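Local coordinates for Alr3699 protein (Nostoc sp., PDB 4XSO) that is a probable glycosyltransferase of the GT-B clan, built from two domains that each place helices around a parallel beta-sheet, at residues Q221-D226 with Q337-I342; P232-A237 with T345-T350; I343-C346 with Q351-A354. All coordinates share one frame; numbering follows the deposited sequence.

Contact 1: residues Q221-D226 with Q337-I342; sequences QHILID and QELANI
Leu224 and Leu339 join two neighbouring helices on one face of the parallel sheet in the C-terminal domain of the GT-B fold. Their CA atoms lie 7.4 Å apart, and the interface is small, about 105 Å² summed over both sides. Leu339 does most of the touching, through a single methyl: its CD2 sits 3.8 Å from Leu224 CA. The same methyl lies 4.1 Å from Ile223 O, so it meets backbone as much as side chain. CG of Leu339 is anti to the backbone N (chi1 171°), which carries the branched end out toward the helix containing Leu224. Leu224 meets it at a slant, its CD1 4.2 Å from Leu339 CD2. Beside this pair, Ile223 offers its CG2 branch, 4.3 Å from Leu339 CD2, while its longer arm leads away and lays CG1 over one face of the His222 ring.

Helix 221-228 is the crossover helix of a beta-alpha-beta unit whose parallel strands are 207-212 and 235-240; helix 336-348 follows the edge strand 329-331. Leu224 also packs on Val209 and His211 of strand 207-212, and Leu339 on Thr289, so the aliphatic contact lies buried above the sheet. Polar groups flank it. Gln337 receives a hydrogen bond on OE1 from NE2 of Gln230, and its own NE2 makes a weak bond to Asn341 OD1, 3.3 Å long, along the outer side of the helix. On the other helix, Asp226 OD1 accepts a hydrogen bond from Gln257 NE2, which also bonds to His222 O.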
loop_
_atom_site.group_PDB
_atom_site.type_symbol
_atom_site.label_atom_id
_atom_site.label_comp_id
_atom_site.label_asym_id
_atom_site.label_seq_id
_atom_site.Cartn_x
_atom_site.Cartn_y
_atom_site.Cartn_z
ATOM N N GLN A 221 -7.663 38.945 7.497
ATOM C CA GLN A 221 -8.654 39.970 7.859
ATOM C C GLN A 221 -8.020 41.149 8.587
ATOM O O GLN A 221 -8.469 42.262 8.415
ATOM C CB GLN A 221 -9.754 39.378 8.756
ATOM C CG GLN A 221 -10.789 38.550 8.009
ATOM C CD GLN A 221 -10.408 37.080 7.905
ATOM O OE1 GLN A 221 -9.341 36.668 8.359
ATOM N NE2 GLN A 221 -11.289 36.279 7.297
ATOM N N HIS A 222 -6.951 40.907 9.354
ATOM C CA HIS A 222 -6.267 41.992 10.092
ATOM C C HIS A 222 -5.594 43.011 9.170
ATOM O O HIS A 222 -5.455 44.183 9.515
ATOM C CB HIS A 222 -5.253 41.400 11.121
ATOM C CG HIS A 222 -4.098 40.683 10.484
ATOM N ND1 HIS A 222 -4.202 39.399 9.964
ATOM C CD2 HIS A 222 -2.827 41.086 10.240
ATOM C CE1 HIS A 222 -3.043 39.051 9.435
ATOM N NE2 HIS A 222 -2.203 40.064 9.567
ATOM N N ILE A 223 -5.225 42.582 7.971
ATOM C CA ILE A 223 -4.654 43.474 6.958
ATOM C C ILE A 223 -5.738 44.447 6.421
ATOM O O ILE A 223 -5.482 45.628 6.318
ATOM C CB ILE A 223 -4.026 42.649 5.779
ATOM C CG1 ILE A 223 -3.049 41.589 6.290
ATOM C CG2 ILE A 223 -3.364 43.561 4.734
ATOM C CD1 ILE A 223 -1.788 42.214 6.864
ATOM N N LEU A 224 -6.954 43.942 6.091
ATOM C CA LEU A 224 -8.057 44.808 5.709
ATOM C C LEU A 224 -8.356 45.828 6.825
ATOM O O LEU A 224 -8.604 46.994 6.553
ATOM C CB LEU A 224 -9.316 43.985 5.307
ATOM C CG LEU A 224 -10.585 44.802 5.002
ATOM C CD1 LEU A 224 -10.339 45.710 3.819
ATOM C CD2 LEU A 224 -11.754 43.850 4.691
ATOM N N ILE A 225 -8.403 45.355 8.064
ATOM C CA ILE A 225 -8.668 46.211 9.227
ATOM C C ILE A 225 -7.575 47.319 9.349
ATOM O O ILE A 225 -7.951 48.479 9.406
ATOM C CB ILE A 225 -8.858 45.359 10.502
ATOM C CG1 ILE A 225 -10.120 44.489 10.334
ATOM C CG2 ILE A 225 -8.994 46.258 11.716
ATOM C CD1 ILE A 225 -10.125 43.268 11.208
ATOM N N ASP A 226 -6.272 46.983 9.250
ATOM C CA ASP A 226 -5.233 48.038 9.246
ATOM C C ASP A 226 -5.428 49.018 8.085
ATOM O O ASP A 226 -5.386 50.225 8.259
ATOM C CB ASP A 226 -3.852 47.449 9.136
ATOM C CG ASP A 226 -3.349 46.837 10.421
ATOM O OD1 ASP A 226 -3.854 47.212 11.473
ATOM O OD2 ASP A 226 -2.444 45.951 10.362
ATOM N N GLN A 337 -1.006 49.410 3.573
ATOM C CA GLN A 337 -1.097 50.736 2.968
ATOM C C GLN A 337 -1.366 50.648 1.460
ATOM O O GLN A 337 -2.066 51.492 0.883
ATOM C CB GLN A 337 0.133 51.623 3.254
ATOM C CG GLN A 337 -0.021 53.011 2.603
ATOM C CD GLN A 337 -1.004 53.904 3.351
ATOM O OE1 GLN A 337 -0.846 54.104 4.554
ATOM N NE2 GLN A 337 -2.027 54.454 2.641
ATOM N N GLU A 338 -0.796 49.655 0.811
ATOM C CA GLU A 338 -1.039 49.454 -0.608
ATOM C C GLU A 338 -2.533 49.088 -0.824
ATOM O O GLU A 338 -3.207 49.585 -1.782
ATOM C CB GLU A 338 -0.071 48.408 -1.123
ATOM C CG GLU A 338 -0.065 48.188 -2.622
ATOM C CD GLU A 338 0.981 47.153 -3.056
ATOM O OE1 GLU A 338 1.851 46.709 -2.242
ATOM O OE2 GLU A 338 0.935 46.799 -4.237
ATOM N N LEU A 339 -3.080 48.309 0.103
ATOM C CA LEU A 339 -4.524 47.931 0.023
ATOM C C LEU A 339 -5.380 49.189 0.174
ATOM O O LEU A 339 -6.360 49.378 -0.541
ATOM C CB LEU A 339 -4.858 46.881 1.103
ATOM C CG LEU A 339 -6.336 46.531 1.315
ATOM C CD1 LEU A 339 -6.981 46.089 -0.012
ATOM C CD2 LEU A 339 -6.426 45.429 2.356
ATOM N N ALA A 340 -4.976 50.109 1.066
ATOM C CA ALA A 340 -5.756 51.330 1.290
ATOM C C ALA A 340 -5.703 52.227 0.069
ATOM O O ALA A 340 -6.703 52.895 -0.325
ATOM C CB ALA A 340 -5.272 52.088 2.523
ATOM N N ASN A 341 -4.550 52.269 -0.552
ATOM C CA ASN A 341 -4.414 53.053 -1.760
ATOM C C ASN A 341 -5.371 52.573 -2.849
ATOM O O ASN A 341 -6.007 53.394 -3.541
ATOM C CB ASN A 341 -3.006 52.937 -2.300
ATOM C CG ASN A 341 -1.990 53.706 -1.472
ATOM O OD1 ASN A 341 -2.314 54.560 -0.656
ATOM N ND2 ASN A 341 -0.751 53.443 -1.742
ATOM N N ILE A 342 -5.510 51.253 -2.983
ATOM C CA ILE A 342 -6.512 50.714 -3.923
ATOM C C ILE A 342 -7.887 51.129 -3.553
ATOM O O ILE A 342 -8.693 51.522 -4.409
ATOM C CB ILE A 342 -6.448 49.169 -4.005
ATOM C CG1 ILE A 342 -5.122 48.734 -4.618
ATOM C CG2 ILE A 342 -7.602 48.625 -4.841
ATOM C CD1 ILE A 342 -4.766 49.487 -5.925
#

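Contact 2: residues P232-A237 with T345-T350; sequences PPQVTA and TCIEDT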
loop_
_atom_site.group_PDB
_atom_site.type_symbol
_atom_site.label_atom_id
_atom_site.label_comp_id
_atom_site.label_asym_id
_atom_site.label_seq_id
_atom_site.Cartn_x
_atom_site.Cartn_y
_atom_site.Cartn_z
ATOM N N PRO A 232 -11.155 56.817 4.139
ATOM C CA PRO A 232 -12.124 57.746 4.674
ATOM C C PRO A 232 -13.226 57.086 5.481
ATOM O O PRO A 232 -13.443 55.843 5.421
ATOM C CB PRO A 232 -12.680 58.482 3.432
ATOM C CG PRO A 232 -12.018 57.911 2.244
ATOM C CD PRO A 232 -10.891 57.030 2.710
ATOM N N PRO A 233 -13.946 57.912 6.241
ATOM C CA PRO A 233 -14.906 57.379 7.227
ATOM C C PRO A 233 -16.146 56.689 6.635
ATOM O O PRO A 233 -16.714 55.854 7.295
ATOM C CB PRO A 233 -15.273 58.604 8.064
ATOM C CG PRO A 233 -14.903 59.800 7.225
ATOM C CD PRO A 233 -13.805 59.384 6.306
ATOM N N GLN A 234 -16.531 56.999 5.398
ATOM C CA GLN A 234 -17.627 56.298 4.787
ATOM C C GLN A 234 -17.256 54.848 4.360
ATOM O O GLN A 234 -18.170 54.056 4.025
ATOM C CB GLN A 234 -18.233 57.084 3.609
ATOM C CG GLN A 234 -17.468 57.051 2.286
ATOM C CD GLN A 234 -16.332 58.042 2.274
ATOM O OE1 GLN A 234 -15.903 58.502 3.331
ATOM N NE2 GLN A 234 -15.840 58.381 1.083
ATOM N N VAL A 235 -15.960 54.483 4.453
ATOM C CA VAL A 235 -15.535 53.128 4.166
ATOM C C VAL A 235 -15.787 52.225 5.345
ATOM O O VAL A 235 -15.164 52.374 6.432
ATOM C CB VAL A 235 -14.034 53.015 3.758
ATOM C CG1 VAL A 235 -13.671 51.558 3.427
ATOM C CG2 VAL A 235 -13.712 53.917 2.575
ATOM N N THR A 236 -16.621 51.202 5.105
ATOM C CA THR A 236 -16.842 50.121 6.095
ATOM C C THR A 236 -16.550 48.737 5.524
ATOM O O THR A 236 -16.660 48.490 4.301
ATOM C CB THR A 236 -18.295 50.042 6.583
ATOM O OG1 THR A 236 -19.113 49.698 5.487
ATOM C CG2 THR A 236 -18.758 51.300 7.107
ATOM N N ALA A 237 -16.146 47.841 6.418
ATOM C CA ALA A 237 -15.809 46.486 6.042
ATOM C C ALA A 237 -16.894 45.506 6.548
ATOM O O ALA A 237 -17.425 45.675 7.628
ATOM C CB ALA A 237 -14.433 46.153 6.569
ATOM N N THR A 345 -8.399 54.599 -4.470
ATOM C CA THR A 345 -8.501 54.726 -5.898
ATOM C C THR A 345 -9.891 54.383 -6.350
ATOM O O THR A 345 -10.418 55.047 -7.239
ATOM C CB THR A 345 -7.547 53.780 -6.589
ATOM O OG1 THR A 345 -6.230 54.252 -6.338
ATOM C CG2 THR A 345 -7.806 53.725 -8.070
ATOM N N CYS A 346 -10.474 53.340 -5.740
ATOM C CA CYS A 346 -11.842 52.915 -6.105
ATOM C C CYS A 346 -12.937 53.947 -5.751
ATOM O O CYS A 346 -13.970 54.036 -6.420
ATOM C CB CYS A 346 -12.172 51.556 -5.463
ATOM S SG CYS A 346 -11.315 50.192 -6.257
ATOM N N ILE A 347 -12.722 54.668 -4.664
ATOM C CA ILE A 347 -13.634 55.751 -4.216
ATOM C C ILE A 347 -13.604 56.952 -5.149
ATOM O O ILE A 347 -14.637 57.446 -5.583
ATOM C CB ILE A 347 -13.234 56.212 -2.789
ATOM C CG1 ILE A 347 -13.554 55.103 -1.809
ATOM C CG2 ILE A 347 -13.955 57.496 -2.420
ATOM C CD1 ILE A 347 -12.856 55.211 -0.461
ATOM N N GLU A 348 -12.395 57.380 -5.491
ATOM C CA GLU A 348 -12.154 58.562 -6.253
ATOM C C GLU A 348 -12.337 58.366 -7.739
ATOM O O GLU A 348 -12.687 59.327 -8.379
ATOM C CB GLU A 348 -10.720 59.058 -6.042
ATOM C CG GLU A 348 -10.350 59.345 -4.592
ATOM C CD GLU A 348 -8.841 59.616 -4.412
ATOM O OE1 GLU A 348 -8.251 60.333 -5.246
ATOM O OE2 GLU A 348 -8.241 59.112 -3.436
ATOM N N ASP A 349 -12.045 57.177 -8.311
ATOM C CA ASP A 349 -12.301 56.957 -9.734
ATOM C C ASP A 349 -13.384 55.938 -10.051
ATOM O O ASP A 349 -13.148 54.829 -10.488
ATOM C CB ASP A 349 -11.054 56.668 -10.530
ATOM C CG ASP A 349 -11.157 57.220 -12.010
ATOM O OD1 ASP A 349 -12.252 57.185 -12.716
ATOM O OD2 ASP A 349 -10.090 57.694 -12.478
ATOM N N THR A 350 -14.575 56.433 -9.938
ATOM C CA THR A 350 -15.799 55.694 -10.063
ATOM C C THR A 350 -15.988 55.057 -11.426
ATOM O O THR A 350 -16.334 53.921 -11.521
ATOM C CB THR A 350 -16.926 56.661 -9.682
ATOM O OG1 THR A 350 -16.688 57.011 -8.309
ATOM C CG2 THR A 350 -18.292 56.018 -9.782
#
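With CG1 of Ile347 anti to its carbonyl carbon (chi1 -69°) and CD1 extended beyond it (chi2 162°), the side chain reaches from the last turn of helix 336-348 to the start of strand 235-240. Val235 has CG1 anti to its backbone N, leaving CG2 beside that nitrogen and facing the isoleucine. The two side chains meet at a slant, and Ile347 CD1 comes within 3.4 Å of Val235 CG2, tighter than usual van der Waals contact. CD1 of Ile347 also touches the CG and CD corner of the Pro232 ring, 3.9 Å from CG and 4.2 Å from CD. The other branch of Ile347 has a polar neighbour: CG2 lies 4.1 Å from Gln234 NE2, whose chain is bent at chi2 and brings the amide across the isoleucine.

Pro232 to Val235 form a type I beta turn closed by Val235 N to Pro232 O at 3.0 Å. This turn leads directly into strand 235-240 of the parallel sheet and places Pro232, Gln234 and Val235 around one isoleucine. Phe207 of the adjacent strand packs on Ile347 too, while Val209 and Leu228 touch Val235 from the sheet and from helix 221-228. The backbone of Val235 is tied down separately, its O accepting a hydrogen bond from Arg266 NH2.

Between the turn and the helix end the attraction is dispersive and hydrophobic: fit around the Ile347 methyls holds them together, and the Gln234 amide adds contact without a directed bond to the isoleucine.

Contact 3: residues I343-C346 with Q351-A354; sequences INTC and QKTA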
loop_
_atom_site.group_PDB
_atom_site.type_symbol
_atom_site.label_atom_id
_atom_site.label_comp_id
_atom_site.label_asym_id
_atom_site.label_seq_id
_atom_site.Cartn_x
_atom_site.Cartn_y
_atom_site.Cartn_z
ATOM N N ILE A 343 -8.216 50.993 -2.277
ATOM C CA ILE A 343 -9.595 51.321 -1.826
ATOM C C ILE A 343 -9.906 52.792 -2.147
ATOM O O ILE A 343 -10.939 53.132 -2.726
ATOM C CB ILE A 343 -9.751 51.086 -0.309
ATOM C CG1 ILE A 343 -9.658 49.597 -0.024
ATOM C CG2 ILE A 343 -11.053 51.673 0.184
ATOM C CD1 ILE A 343 -9.709 49.277 1.472
ATOM N N ASN A 344 -8.959 53.658 -1.813
ATOM C CA ASN A 344 -9.076 55.065 -2.134
ATOM C C ASN A 344 -9.160 55.341 -3.663
ATOM O O ASN A 344 -9.905 56.214 -4.091
ATOM C CB ASN A 344 -7.928 55.842 -1.490
ATOM C CG ASN A 344 -8.197 56.164 -0.021
ATOM O OD1 ASN A 344 -9.228 56.715 0.311
ATOM N ND2 ASN A 344 -7.283 55.818 0.855
ATOM N N THR A 345 -8.399 54.599 -4.470
ATOM C CA THR A 345 -8.501 54.726 -5.898
ATOM C C THR A 345 -9.891 54.383 -6.350
ATOM O O THR A 345 -10.418 55.047 -7.239
ATOM C CB THR A 345 -7.547 53.780 -6.589
ATOM O OG1 THR A 345 -6.230 54.252 -6.338
ATOM C CG2 THR A 345 -7.806 53.725 -8.070
ATOM N N CYS A 346 -10.474 53.340 -5.740
ATOM C CA CYS A 346 -11.842 52.915 -6.105
ATOM C C CYS A 346 -12.937 53.947 -5.751
ATOM O O CYS A 346 -13.970 54.036 -6.420
ATOM C CB CYS A 346 -12.172 51.556 -5.463
ATOM S SG CYS A 346 -11.315 50.192 -6.257
ATOM N N GLN A 351 -15.724 55.801 -12.466
ATOM C CA GLN A 351 -15.821 55.336 -13.848
ATOM C C GLN A 351 -14.821 54.217 -14.229
ATOM O O GLN A 351 -15.171 53.238 -14.862
ATOM C CB GLN A 351 -15.534 56.555 -14.750
ATOM C CG GLN A 351 -15.507 56.248 -16.222
ATOM C CD GLN A 351 -16.905 56.022 -16.717
ATOM O OE1 GLN A 351 -17.746 56.918 -16.615
ATOM N NE2 GLN A 351 -17.178 54.832 -17.234
ATOM N N LYS A 352 -13.548 54.461 -13.974
ATOM C CA LYS A 352 -12.543 53.478 -14.200
ATOM C C LYS A 352 -12.883 52.186 -13.420
ATOM O O LYS A 352 -12.781 51.074 -13.950
ATOM C CB LYS A 352 -11.192 54.059 -13.765
ATOM C CG LYS A 352 -10.058 53.090 -13.603
ATOM C CD LYS A 352 -8.774 53.860 -13.278
ATOM C CE LYS A 352 -7.976 53.138 -12.235
ATOM N NZ LYS A 352 -6.896 54.030 -11.767
ATOM N N THR A 353 -13.294 52.358 -12.171
ATOM C CA THR A 353 -13.617 51.253 -11.321
ATOM C C THR A 353 -14.797 50.439 -11.912
ATOM O O THR A 353 -14.712 49.201 -11.948
ATOM C CB THR A 353 -13.919 51.761 -9.912
ATOM O OG1 THR A 353 -12.715 52.324 -9.342
ATOM C CG2 THR A 353 -14.391 50.670 -9.053
ATOM N N ALA A 354 -15.848 51.091 -12.428
ATOM C CA ALA A 354 -16.976 50.314 -13.058
ATOM C C ALA A 354 -16.518 49.608 -14.334
ATOM O O ALA A 354 -17.037 48.571 -14.655
ATOM C CB ALA A 354 -18.192 51.178 -13.392
#
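Thr353 faces Cys346 across the sharp junction of helices 336-348 and 350-368, where the two CA atoms are 5.8 Å apart. Its OG1 stands beside the backbone N and anti to the carbonyl carbon (chi1 -66°). That rotation turns the hydroxyl toward the preceding helix, bringing OG1 within 3.4 Å of Cys346 CA and 3.6 Å of Cys346 O. Its hydrogen bond nevertheless goes to Asp349 O, one turn back along its own chain. The methyl branch of Thr353, anti to N, takes the sulfur: CG2 lies 4.2 Å from Cys346 SG. Cys346 adopts the matching rotation, SG beside its own backbone N, so the sulfur contacts both branches of the threonine, with OG1 4.0 Å away.

A second pair lies toward the surface. Lys352 starts with CG anti to the backbone N and runs nearly extended, with a slight bend at chi3 (140°), carrying its ammonium end across Thr345. There NZ comes 3.8 Å from the methyl carbon CG2 of Thr345, whose hydroxyl is turned to its own helix and bonded to Asn341 O. Lys352 also touches a crystal neighbour, which may influence the bend.

Asp349 makes the corner: it ends one helix and N-caps the next, OD1 accepting a hydrogen bond from Lys352 N. Phe207 beneath Cys346 and Pro309 beside Thr353 place the inner pair against the core of the domain.

Thr345 OG1 is spent on Asn341 O in its own helix and Thr353 OG1 on Asp349 O at the corner, so neither hydroxyl bonds to the facing segment. The helices meet through van der Waals packing, while the bonds to Asp349 O and OD1 tie the junction.

Helix 336-348 runs through all three contacts: its first half packs on helix 221-228 in contact 1, its last turn meets the turn before strand 235-240 in contact 2, and its corner with helix 350-368 forms contact 3. Centres of contacts 1 and 2 are about 12 Å apart, joined where Leu224 CD2 meets Ala237 CB at 4.0 Å. Contacts 2 and 3 are closer, about 8 Å between centres; they share Thr345 and Cys346, and Val235 CG1 packs 4.2 Å from Ile343 CG2. Contacts 1 and 3 adjoin in sequence, with centres about 15 Å apart. All three lie on the same side of the chain's centre, within the C-terminal domain.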